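Local structure of fibronectin type III domain-containing protein (6P2K) at residues Gln7-Gly12 against Ala764-Arg769; Ser400-Asp405 against Gly742-Arg747; Tyr404-His409 against Tyr758-Gly763; Val448-Ile453 against Arg512-Ser517. The protein probably hydrolyses xyloglucan, as a family 74 glycoside hydrolase whose enzyme part, the piece crystallised here, carries tandem seven-bladed beta-propellers and bound zinc. One frame throughout, in Å; residues are numbered along the deposited sequence.

Contact 1 of 4, residues Gln7-Gly12 against Ala764-Arg769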
loop_
_atom_site.group_PDB
_atom_site.type_symbol
_atom_site.label_atom_id
_atom_site.label_comp_id
_atom_site.label_asym_id
_atom_site.label_seq_id
_atom_site.Cartn_x
_atom_site.Cartn_y
_atom_site.Cartn_z
ATOM N N GLN B 7 35.586 19.580 -15.803
ATOM C CA GLN B 7 35.209 18.200 -15.532
ATOM C C GLN B 7 33.930 17.868 -16.283
ATOM O O GLN B 7 32.884 18.484 -16.011
ATOM C CB GLN B 7 35.019 17.995 -14.029
ATOM C CG GLN B 7 34.693 16.574 -13.613
ATOM C CD GLN B 7 34.845 16.371 -12.112
ATOM O OE1 GLN B 7 34.784 17.327 -11.335
ATOM N NE2 GLN B 7 35.049 15.124 -11.701
ATOM N N PRO B 8 33.952 16.922 -17.220
ATOM C CA PRO B 8 32.734 16.578 -17.958
ATOM C C PRO B 8 31.802 15.703 -17.137
ATOM O O PRO B 8 32.232 14.856 -16.352
ATOM C CB PRO B 8 33.265 15.815 -19.176
ATOM C CG PRO B 8 34.519 15.175 -18.684
ATOM C CD PRO B 8 35.114 16.133 -17.666
ATOM N N LEU B 9 30.498 15.920 -17.339
ATOM C CA LEU B 9 29.440 15.174 -16.647
ATOM C C LEU B 9 28.407 14.779 -17.701
ATOM O O LEU B 9 27.406 15.473 -17.889
ATOM C CB LEU B 9 28.821 16.017 -15.516
ATOM C CG LEU B 9 29.775 16.586 -14.460
ATOM C CD1 LEU B 9 29.073 17.636 -13.611
ATOM C CD2 LEU B 9 30.346 15.480 -13.582
ATOM N N ASN B 10 28.651 13.665 -18.392
ATOM C CA ASN B 10 27.888 13.345 -19.591
ATOM C C ASN B 10 27.744 11.840 -19.754
ATOM O O ASN B 10 28.612 11.082 -19.306
ATOM C CB ASN B 10 28.554 13.945 -20.835
ATOM C CG ASN B 10 28.518 15.454 -20.830
ATOM O OD1 ASN B 10 27.446 16.055 -20.917
ATOM N ND2 ASN B 10 29.688 16.078 -20.716
ATOM N N PRO B 11 26.666 11.378 -20.398
ATOM C CA PRO B 11 26.469 9.934 -20.583
ATOM C C PRO B 11 27.204 9.353 -21.780
ATOM O O PRO B 11 27.214 8.124 -21.932
ATOM C CB PRO B 11 24.953 9.818 -20.771
ATOM C CG PRO B 11 24.581 11.098 -21.442
ATOM C CD PRO B 11 25.518 12.159 -20.895
ATOM N N GLY B 12 27.809 10.181 -22.628
ATOM C CA GLY B 12 28.549 9.676 -23.769
ATOM C C GLY B 12 27.888 9.931 -25.109
ATOM O O GLY B 12 26.716 9.598 -25.306
ATOM N N ALA B 764 28.470 20.188 -26.672
ATOM C CA ALA B 764 29.392 19.321 -25.942
ATOM C C ALA B 764 28.886 18.982 -24.542
ATOM O O ALA B 764 29.689 18.652 -23.661
ATOM C CB ALA B 764 30.784 19.954 -25.857
ATOM N N GLY B 765 27.576 19.065 -24.312
ATOM C CA GLY B 765 27.033 18.614 -23.044
ATOM C C GLY B 765 27.419 19.501 -21.869
ATOM O O GLY B 765 27.596 20.713 -21.993
ATOM N N LEU B 766 27.564 18.867 -20.707
ATOM C CA LEU B 766 27.679 19.556 -19.431
ATOM C C LEU B 766 29.090 19.429 -18.875
ATOM O O LEU B 766 29.685 18.347 -18.899
ATOM C CB LEU B 766 26.675 18.987 -18.428
ATOM C CG LEU B 766 26.818 19.396 -16.963
ATOM C CD1 LEU B 766 26.515 20.877 -16.784
ATOM C CD2 LEU B 766 25.905 18.541 -16.097
ATOM N N TRP B 767 29.616 20.543 -18.368
ATOM C CA TRP B 767 30.931 20.595 -17.748
ATOM C C TRP B 767 30.840 21.411 -16.467
ATOM O O TRP B 767 30.000 22.307 -16.348
ATOM C CB TRP B 767 31.974 21.225 -18.684
ATOM C CG TRP B 767 32.144 20.497 -19.976
ATOM C CD1 TRP B 767 31.282 20.487 -21.032
ATOM C CD2 TRP B 767 33.251 19.672 -20.352
ATOM N NE1 TRP B 767 31.781 19.703 -22.042
ATOM C CE2 TRP B 767 32.990 19.192 -21.649
ATOM C CE3 TRP B 767 34.438 19.291 -19.715
ATOM C CZ2 TRP B 767 33.874 18.351 -22.325
ATOM C CZ3 TRP B 767 35.311 18.458 -20.385
ATOM C CH2 TRP B 767 35.027 17.999 -21.678
ATOM N N ARG B 768 31.721 21.107 -15.515
ATOM C CA ARG B 768 31.786 21.864 -14.276
ATOM C C ARG B 768 33.234 22.165 -13.914
ATOM O O ARG B 768 34.156 21.417 -14.258
ATOM C CB ARG B 768 31.089 21.133 -13.120
ATOM C CG ARG B 768 31.944 20.116 -12.398
ATOM C CD ARG B 768 31.251 19.628 -11.140
ATOM N NE ARG B 768 32.118 18.758 -10.357
ATOM C CZ ARG B 768 31.787 18.231 -9.183
ATOM N NH1 ARG B 768 30.599 18.482 -8.650
ATOM N NH2 ARG B 768 32.649 17.452 -8.541
ATOM N N ARG B 769 33.418 23.278 -13.211
ATOM C CA ARG B 769 34.732 23.776 -12.840
ATOM C C ARG B 769 34.692 24.255 -11.399
ATOM O O ARG B 769 33.720 24.887 -10.975
ATOM C CB ARG B 769 35.172 24.925 -13.762
ATOM C CG ARG B 769 36.595 25.408 -13.530
ATOM C CD ARG B 769 36.873 26.708 -14.262
ATOM N NE ARG B 769 38.295 27.041 -14.265
ATOM C CZ ARG B 769 38.918 27.664 -13.271
ATOM N NH1 ARG B 769 38.243 28.023 -12.188
ATOM N NH2 ARG B 769 40.213 27.928 -13.356
#

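Contact 2 of 4, residues Ser400-Asp405 against Gly742-Arg747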
loop_
_atom_site.group_PDB
_atom_site.type_symbol
_atom_site.label_atom_id
_atom_site.label_comp_id
_atom_site.label_asym_id
_atom_site.label_seq_id
_atom_site.Cartn_x
_atom_site.Cartn_y
_atom_site.Cartn_z
ATOM N N SER B 400 28.511 15.047 -27.094
ATOM C CA SER B 400 28.173 15.824 -28.279
ATOM C C SER B 400 26.724 16.297 -28.264
ATOM O O SER B 400 26.129 16.508 -29.327
ATOM C CB SER B 400 28.445 15.018 -29.554
ATOM O OG SER B 400 29.685 14.340 -29.474
ATOM N N THR B 401 26.146 16.491 -27.081
ATOM C CA THR B 401 24.749 16.886 -26.982
ATOM C C THR B 401 24.619 18.399 -26.974
ATOM O O THR B 401 25.462 19.107 -26.415
ATOM C CB THR B 401 24.099 16.323 -25.716
ATOM O OG1 THR B 401 24.759 16.854 -24.558
ATOM C CG2 THR B 401 24.179 14.803 -25.700
ATOM N N TYR B 402 23.555 18.888 -27.605
ATOM C CA TYR B 402 23.108 20.260 -27.396
ATOM C C TYR B 402 22.330 20.303 -26.085
ATOM O O TYR B 402 21.207 19.792 -26.001
ATOM C CB TYR B 402 22.248 20.739 -28.565
ATOM C CG TYR B 402 22.038 22.243 -28.581
ATOM C CD1 TYR B 402 21.287 22.871 -27.590
ATOM C CD2 TYR B 402 22.593 23.033 -29.582
ATOM C CE1 TYR B 402 21.097 24.232 -27.590
ATOM C CE2 TYR B 402 22.401 24.403 -29.594
ATOM C CZ TYR B 402 21.655 24.994 -28.591
ATOM O OH TYR B 402 21.458 26.352 -28.582
ATOM N N THR B 403 22.917 20.908 -25.058
ATOM C CA THR B 403 22.281 21.010 -23.752
ATOM C C THR B 403 21.886 22.457 -23.489
ATOM O O THR B 403 22.727 23.359 -23.574
ATOM C CB THR B 403 23.203 20.493 -22.647
ATOM O OG1 THR B 403 23.649 19.171 -22.981
ATOM C CG2 THR B 403 22.460 20.442 -21.317
ATOM N N TYR B 404 20.602 22.669 -23.175
ATOM C CA TYR B 404 20.057 24.011 -22.973
ATOM C C TYR B 404 20.330 24.547 -21.571
ATOM O O TYR B 404 20.640 25.733 -21.408
ATOM C CB TYR B 404 18.540 24.020 -23.176
ATOM C CG TYR B 404 17.991 23.712 -24.553
ATOM C CD1 TYR B 404 17.964 24.681 -25.550
ATOM C CD2 TYR B 404 17.426 22.472 -24.830
ATOM C CE1 TYR B 404 17.425 24.408 -26.798
ATOM C CE2 TYR B 404 16.882 22.192 -26.073
ATOM C CZ TYR B 404 16.884 23.160 -27.050
ATOM O OH TYR B 404 16.342 22.877 -28.280
ATOM N N ASP B 405 20.167 23.707 -20.550
ATOM C CA ASP B 405 20.049 24.163 -19.170
ATOM C C ASP B 405 20.413 23.000 -18.257
ATOM O O ASP B 405 20.442 21.841 -18.683
ATOM C CB ASP B 405 18.625 24.681 -18.883
ATOM C CG ASP B 405 18.579 25.718 -17.757
ATOM O OD1 ASP B 405 19.575 25.797 -17.003
ATOM O OD2 ASP B 405 17.568 26.473 -17.649
ATOM N N GLY B 742 31.728 27.519 -25.909
ATOM C CA GLY B 742 30.438 28.176 -26.032
ATOM C C GLY B 742 29.456 27.605 -25.024
ATOM O O GLY B 742 29.471 26.410 -24.727
ATOM N N MET B 743 28.606 28.472 -24.473
ATOM C CA MET B 743 27.746 28.081 -23.365
ATOM C C MET B 743 26.319 28.556 -23.582
ATOM O O MET B 743 26.089 29.672 -24.056
ATOM C CB MET B 743 28.270 28.633 -22.040
ATOM C CG MET B 743 29.579 28.010 -21.594
ATOM S SD MET B 743 30.248 28.812 -20.134
ATOM C CE MET B 743 31.695 27.797 -19.837
ATOM N N THR B 744 25.364 27.699 -23.225
ATOM C CA THR B 744 23.956 28.067 -23.204
ATOM C C THR B 744 23.470 28.471 -21.822
ATOM O O THR B 744 22.512 29.244 -21.718
ATOM C CB THR B 744 23.089 26.909 -23.718
ATOM O OG1 THR B 744 23.455 25.703 -23.040
ATOM C CG2 THR B 744 23.274 26.721 -25.222
ATOM N N SER B 745 24.105 27.970 -20.764
ATOM C CA SER B 745 23.683 28.270 -19.404
ATOM C C SER B 745 24.854 28.043 -18.458
ATOM O O SER B 745 25.710 27.188 -18.701
ATOM C CB SER B 745 22.496 27.400 -18.975
ATOM O OG SER B 745 22.928 26.089 -18.646
ATOM N N SER B 746 24.878 28.821 -17.378
ATOM C CA SER B 746 25.833 28.635 -16.294
ATOM C C SER B 746 25.144 28.885 -14.961
ATOM O O SER B 746 24.301 29.779 -14.847
ATOM C CB SER B 746 27.057 29.558 -16.441
ATOM O OG SER B 746 27.723 29.345 -17.674
ATOM N N ARG B 747 25.502 28.084 -13.961
ATOM C CA ARG B 747 25.005 28.250 -12.602
ATOM C C ARG B 747 26.155 28.038 -11.634
ATOM O O ARG B 747 26.964 27.123 -11.813
ATOM C CB ARG B 747 23.874 27.264 -12.266
ATOM C CG ARG B 747 22.577 27.482 -13.021
ATOM C CD ARG B 747 21.459 26.645 -12.418
ATOM N NE ARG B 747 20.339 26.461 -13.339
ATOM C CZ ARG B 747 19.287 27.270 -13.409
ATOM N NH1 ARG B 747 19.210 28.329 -12.610
ATOM N NH2 ARG B 747 18.311 27.023 -14.276
HETATM O O HOH W 1 19.613 28.184 -20.623
#

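Contact 3 of 4, residues Tyr404-His409 against Tyr758-Gly763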
loop_
_atom_site.group_PDB
_atom_site.type_symbol
_atom_site.label_atom_id
_atom_site.label_comp_id
_atom_site.label_asym_id
_atom_site.label_seq_id
_atom_site.Cartn_x
_atom_site.Cartn_y
_atom_site.Cartn_z
ATOM N N TYR B 404 20.602 22.669 -23.175
ATOM C CA TYR B 404 20.057 24.011 -22.973
ATOM C C TYR B 404 20.330 24.547 -21.571
ATOM O O TYR B 404 20.640 25.733 -21.408
ATOM C CB TYR B 404 18.540 24.020 -23.176
ATOM C CG TYR B 404 17.991 23.712 -24.553
ATOM C CD1 TYR B 404 17.964 24.681 -25.550
ATOM C CD2 TYR B 404 17.426 22.472 -24.830
ATOM C CE1 TYR B 404 17.425 24.408 -26.798
ATOM C CE2 TYR B 404 16.882 22.192 -26.073
ATOM C CZ TYR B 404 16.884 23.160 -27.050
ATOM O OH TYR B 404 16.342 22.877 -28.280
ATOM N N ASP B 405 20.167 23.707 -20.550
ATOM C CA ASP B 405 20.049 24.163 -19.170
ATOM C C ASP B 405 20.413 23.000 -18.257
ATOM O O ASP B 405 20.442 21.841 -18.683
ATOM C CB ASP B 405 18.625 24.681 -18.883
ATOM C CG ASP B 405 18.579 25.718 -17.757
ATOM O OD1 ASP B 405 19.575 25.797 -17.003
ATOM O OD2 ASP B 405 17.568 26.473 -17.649
ATOM N N VAL B 406 20.705 23.324 -16.996
ATOM C CA VAL B 406 21.062 22.329 -15.991
ATOM C C VAL B 406 20.450 22.742 -14.661
ATOM O O VAL B 406 20.268 23.929 -14.383
ATOM C CB VAL B 406 22.599 22.163 -15.862
ATOM C CG1 VAL B 406 23.249 23.464 -15.399
ATOM C CG2 VAL B 406 22.958 21.009 -14.927
ATOM N N ALA B 407 20.107 21.747 -13.845
ATOM C CA ALA B 407 19.662 21.976 -12.478
ATOM C C ALA B 407 20.195 20.854 -11.598
ATOM O O ALA B 407 20.318 19.709 -12.038
ATOM C CB ALA B 407 18.134 22.053 -12.377
ATOM N N VAL B 408 20.513 21.192 -10.350
ATOM C CA VAL B 408 21.145 20.266 -9.418
ATOM C C VAL B 408 20.425 20.335 -8.078
ATOM O O VAL B 408 20.108 21.425 -7.591
ATOM C CB VAL B 408 22.645 20.582 -9.231
ATOM C CG1 VAL B 408 23.256 19.684 -8.165
ATOM C CG2 VAL B 408 23.400 20.435 -10.542
ATOM N N HIS B 409 20.173 19.172 -7.478
ATOM C CA HIS B 409 19.794 19.123 -6.067
ATOM C C HIS B 409 20.391 17.869 -5.447
ATOM O O HIS B 409 19.988 16.759 -5.797
ATOM C CB HIS B 409 18.281 19.152 -5.879
ATOM C CG HIS B 409 17.871 19.387 -4.460
ATOM N ND1 HIS B 409 17.802 18.371 -3.531
ATOM C CD2 HIS B 409 17.567 20.527 -3.797
ATOM C CE1 HIS B 409 17.446 18.873 -2.362
ATOM N NE2 HIS B 409 17.299 20.179 -2.496
ATOM N N TYR B 758 28.744 25.235 -12.997
ATOM C CA TYR B 758 28.160 24.264 -13.914
ATOM C C TYR B 758 27.732 25.003 -15.174
ATOM O O TYR B 758 26.914 25.929 -15.104
ATOM C CB TYR B 758 26.954 23.560 -13.287
ATOM C CG TYR B 758 27.270 22.497 -12.256
ATOM C CD1 TYR B 758 27.913 22.815 -11.065
ATOM C CD2 TYR B 758 26.892 21.176 -12.460
ATOM C CE1 TYR B 758 28.184 21.841 -10.115
ATOM C CE2 TYR B 758 27.163 20.196 -11.519
ATOM C CZ TYR B 758 27.808 20.534 -10.349
ATOM O OH TYR B 758 28.075 19.570 -9.404
ATOM N N SER B 759 28.276 24.595 -16.319
ATOM C CA SER B 759 27.947 25.222 -17.594
ATOM C C SER B 759 27.535 24.176 -18.616
ATOM O O SER B 759 28.208 23.149 -18.770
ATOM C CB SER B 759 29.128 26.059 -18.118
ATOM O OG SER B 759 29.678 26.878 -17.102
ATOM N N THR B 760 26.433 24.444 -19.311
ATOM C CA THR B 760 25.997 23.628 -20.430
ATOM C C THR B 760 26.408 24.294 -21.735
ATOM O O THR B 760 26.535 25.519 -21.815
ATOM C CB THR B 760 24.487 23.424 -20.396
ATOM O OG1 THR B 760 23.833 24.694 -20.550
ATOM C CG2 THR B 760 24.073 22.808 -19.079
ATOM N N THR B 761 26.633 23.473 -22.755
ATOM C CA THR B 761 27.180 23.938 -24.018
ATOM C C THR B 761 26.269 23.534 -25.168
ATOM O O THR B 761 25.586 22.506 -25.094
ATOM C CB THR B 761 28.582 23.359 -24.252
ATOM O OG1 THR B 761 28.491 21.933 -24.353
ATOM C CG2 THR B 761 29.508 23.712 -23.096
ATOM N N PRO B 762 26.238 24.326 -26.249
ATOM C CA PRO B 762 25.430 23.995 -27.430
ATOM C C PRO B 762 26.108 22.984 -28.353
ATOM O O PRO B 762 26.291 23.229 -29.545
ATOM C CB PRO B 762 25.259 25.356 -28.108
ATOM C CG PRO B 762 26.542 26.050 -27.810
ATOM C CD PRO B 762 26.916 25.627 -26.406
ATOM N N GLY B 763 26.504 21.844 -27.795
ATOM C CA GLY B 763 27.137 20.839 -28.619
ATOM C C GLY B 763 28.078 19.888 -27.914
ATOM O O GLY B 763 28.455 18.869 -28.496
#

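Contact 4 of 4, residues Val448-Ile453 against Arg512-Ser517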
loop_
_atom_site.group_PDB
_atom_site.type_symbol
_atom_site.label_atom_id
_atom_site.label_comp_id
_atom_site.label_asym_id
_atom_site.label_seq_id
_atom_site.Cartn_x
_atom_site.Cartn_y
_atom_site.Cartn_z
ATOM N N VAL B 448 13.993 19.938 -24.073
ATOM C CA VAL B 448 13.855 20.435 -22.700
ATOM C C VAL B 448 14.703 21.701 -22.584
ATOM O O VAL B 448 15.889 21.647 -22.240
ATOM C CB VAL B 448 14.269 19.392 -21.657
ATOM C CG1 VAL B 448 14.095 19.947 -20.249
ATOM C CG2 VAL B 448 13.457 18.114 -21.830
ATOM N N GLN B 449 14.088 22.859 -22.832
ATOM C CA GLN B 449 14.822 24.116 -22.928
ATOM C C GLN B 449 15.053 24.807 -21.587
ATOM O O GLN B 449 15.838 25.759 -21.534
ATOM C CB GLN B 449 14.096 25.074 -23.882
ATOM C CG GLN B 449 14.155 24.626 -25.340
ATOM C CD GLN B 449 13.444 25.568 -26.301
ATOM O OE1 GLN B 449 13.394 26.778 -26.089
ATOM N NE2 GLN B 449 12.895 25.008 -27.374
ATOM N N ALA B 450 14.413 24.358 -20.508
ATOM C CA ALA B 450 14.583 25.013 -19.218
ATOM C C ALA B 450 14.286 24.028 -18.096
ATOM O O ALA B 450 13.323 23.262 -18.175
ATOM C CB ALA B 450 13.673 26.244 -19.095
ATOM N N VAL B 451 15.123 24.058 -17.055
ATOM C CA VAL B 451 14.927 23.267 -15.844
ATOM C C VAL B 451 15.260 24.133 -14.635
ATOM O O VAL B 451 16.024 25.098 -14.731
ATOM C CB VAL B 451 15.789 21.980 -15.832
ATOM C CG1 VAL B 451 15.293 20.986 -16.877
ATOM C CG2 VAL B 451 17.259 22.310 -16.064
ATOM N N ASP B 452 14.680 23.775 -13.488
ATOM C CA ASP B 452 14.953 24.446 -12.220
ATOM C C ASP B 452 14.455 23.552 -11.091
ATOM O O ASP B 452 13.823 22.519 -11.326
ATOM C CB ASP B 452 14.297 25.834 -12.163
ATOM C CG ASP B 452 15.098 26.830 -11.330
ATOM O OD1 ASP B 452 15.940 26.391 -10.512
ATOM O OD2 ASP B 452 14.884 28.053 -11.491
ATOM N N ILE B 453 14.755 23.953 -9.857
ATOM C CA ILE B 453 14.340 23.221 -8.662
ATOM C C ILE B 453 13.412 24.112 -7.849
ATOM O O ILE B 453 13.800 25.215 -7.445
ATOM C CB ILE B 453 15.539 22.774 -7.807
ATOM C CG1 ILE B 453 16.597 22.076 -8.666
ATOM C CG2 ILE B 453 15.072 21.863 -6.674
ATOM C CD1 ILE B 453 16.153 20.743 -9.241
ATOM N N ARG B 512 10.104 29.256 -23.031
ATOM C CA ARG B 512 11.528 29.300 -23.356
ATOM C C ARG B 512 12.395 29.401 -22.107
ATOM O O ARG B 512 13.533 28.921 -22.107
ATOM C CB ARG B 512 11.831 30.447 -24.317
ATOM C CG ARG B 512 13.189 30.285 -24.965
ATOM C CD ARG B 512 13.446 31.271 -26.082
ATOM N NE ARG B 512 14.797 31.090 -26.606
ATOM C CZ ARG B 512 15.555 32.071 -27.085
ATOM N NH1 ARG B 512 15.093 33.315 -27.113
ATOM N NH2 ARG B 512 16.779 31.805 -27.533
ATOM N N ASP B 513 11.890 30.003 -21.033
ATOM C CA ASP B 513 12.531 29.825 -19.739
ATOM C C ASP B 513 11.473 29.629 -18.665
ATOM O O ASP B 513 10.333 30.086 -18.783
ATOM C CB ASP B 513 13.458 30.992 -19.361
ATOM C CG ASP B 513 14.469 30.619 -18.260
ATOM O OD1 ASP B 513 15.038 29.491 -18.269
ATOM O OD2 ASP B 513 14.707 31.477 -17.379
ATOM N N VAL B 514 11.880 28.901 -17.632
ATOM C CA VAL B 514 11.100 28.632 -16.434
ATOM C C VAL B 514 12.038 28.879 -15.265
ATOM O O VAL B 514 13.161 28.367 -15.258
ATOM C CB VAL B 514 10.577 27.182 -16.413
ATOM C CG1 VAL B 514 9.958 26.848 -15.069
ATOM C CG2 VAL B 514 9.600 26.936 -17.557
ATOM N N ALA B 515 11.604 29.682 -14.296
ATOM C CA ALA B 515 12.499 30.053 -13.210
ATOM C C ALA B 515 11.749 30.121 -11.890
ATOM O O ALA B 515 10.607 30.588 -11.831
ATOM C CB ALA B 515 13.190 31.395 -13.493
ATOM N N VAL B 516 12.415 29.663 -10.832
ATOM C CA VAL B 516 11.860 29.611 -9.485
ATOM C C VAL B 516 12.317 30.842 -8.714
ATOM O O VAL B 516 13.479 31.264 -8.817
ATOM C CB VAL B 516 12.299 28.312 -8.781
ATOM C CG1 VAL B 516 11.781 28.262 -7.368
ATOM C CG2 VAL B 516 11.825 27.098 -9.570
ATOM N N SER B 517 11.407 31.431 -7.951
ATOM C CA SER B 517 11.754 32.586 -7.127
ATOM C C SER B 517 12.645 32.161 -5.970
ATOM O O SER B 517 12.235 31.309 -5.172
ATOM C CB SER B 517 10.492 33.253 -6.588
ATOM O OG SER B 517 10.769 33.993 -5.407
HETATM O O HOH W 2 15.794 28.286 -25.828
HETATM O O HOH W 3 15.683 27.598 -16.073
#

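Contact 1 of 4, residues Gln7-Gly12 against Ala764-Arg769
Q7 and R768 form a hydrogen-bonded antiparallel pair, with Q7 N 2.8 Å from R768 O and R768 N 2.9 Å from Q7 O. P8 and W767 make the non-hydrogen-bonded pair that follows, and beyond them L9 N donates to L766 O at 3.0 Å. The side chain of N10 then takes over from the backbone: its OD1 receives L766 N in the amide plane, on a lone pair, at 2.8 Å and a nearly straight 171°, while ND2 leans weakly on L766 O. The same OD1 also accepts a bond from Q415. This is how the N-terminal strand joins the last blade of the C-terminal propeller as its outer strand, beside 765-770. Over one face of the W767 six-membered ring lies P8 CB, 3.6 Å from CZ3 in a CH-pi contact. W767 NE1 also donates to A764 O, just ahead of the strand. Q7, with CG anti to the backbone N (chi1 -177°) and an extended chain, runs side by side with R768, pointing the same way. R768 NE reaches Q7 OE1 at 3.2 Å, the oxygen near the guanidinium plane but the donor above the amide plane. R768 NH1 is hydrogen-bonded to Y758 OH and forms a salt bridge with D751, and L9 CD1 packs 3.8 Å from R768 CD.

Contact 2 of 4, residues Ser400-Asp405 against Gly742-Arg747
T744 and T403 make the central polar contact: T744 OG1 donates to T403 O in the carbonyl plane at a short 2.5 Å. A chi1 of 50° sets OG1 between the backbone N and the carbonyl carbon of T744, and the same hydroxyl is also hydrogen-bonded to that of T760. Close by, a water lies 2.8 Å from Y404 O and 3.3 Å from T744 O. The charged link is a salt bridge, D405 OD1 to R747 NH2 at 3.2 Å, weak as a hydrogen bond. The two side chains cross at about a right angle, with carboxylate and guanidinium planes 9° apart. R747 NE has a stronger partner in V406 O, while D405 OD2 is a zinc ligand together with D513 OD1. The segments run into the first strands (403-409 and 745-751) of two neighbouring blades, the first and the last of the C-terminal propeller, and these strand axes pass 7.2 Å apart at 47°. Y404 and D405 form a classic beta bulge, both facing G416. Van der Waals contacts fill the rest. T744 CG2 lies 3.8 Å from Y402 OH, which is hydrogen-bonded to K693 NZ. S745 CB sits 3.5 Å from Y404 O, and S745 OG, hydrogen-bonded to T760, is 3.5 Å from D405 CA.

Contact 3 of 4, residues Tyr404-His409 against Tyr758-Gly763
V406 and T760 meet where two blades of the C-terminal propeller lie against each other, strand 404-409 of the first blade on the face of strand 758-761 of the last. The strands run at 153°, their axes 6.6 Å apart, and side chains rather than a backbone ladder join them. V406 and T760 both point toward the other strand and cross obliquely, T760 CG2 coming to 3.6 Å of V406 CB. The same methyl is 3.8 Å from D405 C. T760 carries CG2 beside its backbone N and OG1 between N and the carbonyl carbon (chi1 63°), which splits the residue's work: the methyl packs on V406, and the hydroxyl serves the neighbouring strand 745-751 at S745. Y404 O lies 3.5 Å from T760 OG1. Two residues further along the strand from V406, V408 and Y758 stand at about a right angle to each other. V408 CG2 approaches the ring at Y758 CE2, 3.9 Å away, and the phenol oxygen beyond is held by R768. V406 CG1 rests against Y758 CB at 4.3 Å. D405 has its CB directed away from strand 758-761; its OD2 binds the zinc, and its OD1, met on the anti side, takes the N-H of its own neighbour V406, with N 2.7 Å away.

Contact 4 of 4, residues Val448-Ile453 against Arg512-Ser517
Q449 faces R512 through its amide oxygen: OE1 lies against R512 CG, and a water donates to it at 2.8 Å while accepting from R512 NE at 3.1 Å in the guanidinium plane. The amide and guanidinium planes stand almost perpendicular, and this water bridges the two groups. Each has another partner too, NE2 of Q449 with D447 and the R512 guanidinium with W616, to which it makes a hydrogen bond and a cation-pi contact. A450 comes next and puts its CB close to the backbone of the other strand, 3.5 Å from V514 N, with D513 OD1 and V514 CB also near. V451 has its CB directed away from strand 512-516, and its side chain touches A407 of the first blade, but its carbonyl stays in the contact: one water donates to V451 O at 2.9 Å and to V514 O at 2.8 Å, bridging the two carbonyls. D452 makes the direct bond of the contact, V516 N to OD2 at 3.0 Å and 159°, the donor standing above the carboxylate plane. Its other oxygen, OD1, accepts I453 N, so both carboxylate oxygens hold main-chain N-H groups. The segment finishes with I453 O, 3.5 Å from V516 CG2, the methyl left beside the backbone N while CG1 is anti to it (chi1 178°). D513 OD1 is a zinc ligand with D405, while OD2 accepts I573 N. Only 8° from parallel, the two are the innermost strands of the second and third blades of the C-terminal propeller, packed side by side around the central axis of a beta-propeller and joined by side chains and waters.

All four contacts lie in the C-terminal seven-bladed propeller. Along the chain, strand 7-8 comes first, strands 403-409, 447-456 and 511-516 follow, and the three strands between 745 and 770 end it. Strand 7-8 joins the last blade in contact 1; contacts 2 and 3 press the first blade, through strand 403-409, on strands 745-751 and 754-761 of that same last blade, so the ring closes there. Contact 4 passes on to the second and third blades. Contacts 2 and 3 share Y404 and D405, with centres 5 Å apart, whereas contacts 1 and 4 are 20 Å apart and do not touch. Zinc ties contact 2 to contact 4, linking the non-adjacent first and third blades.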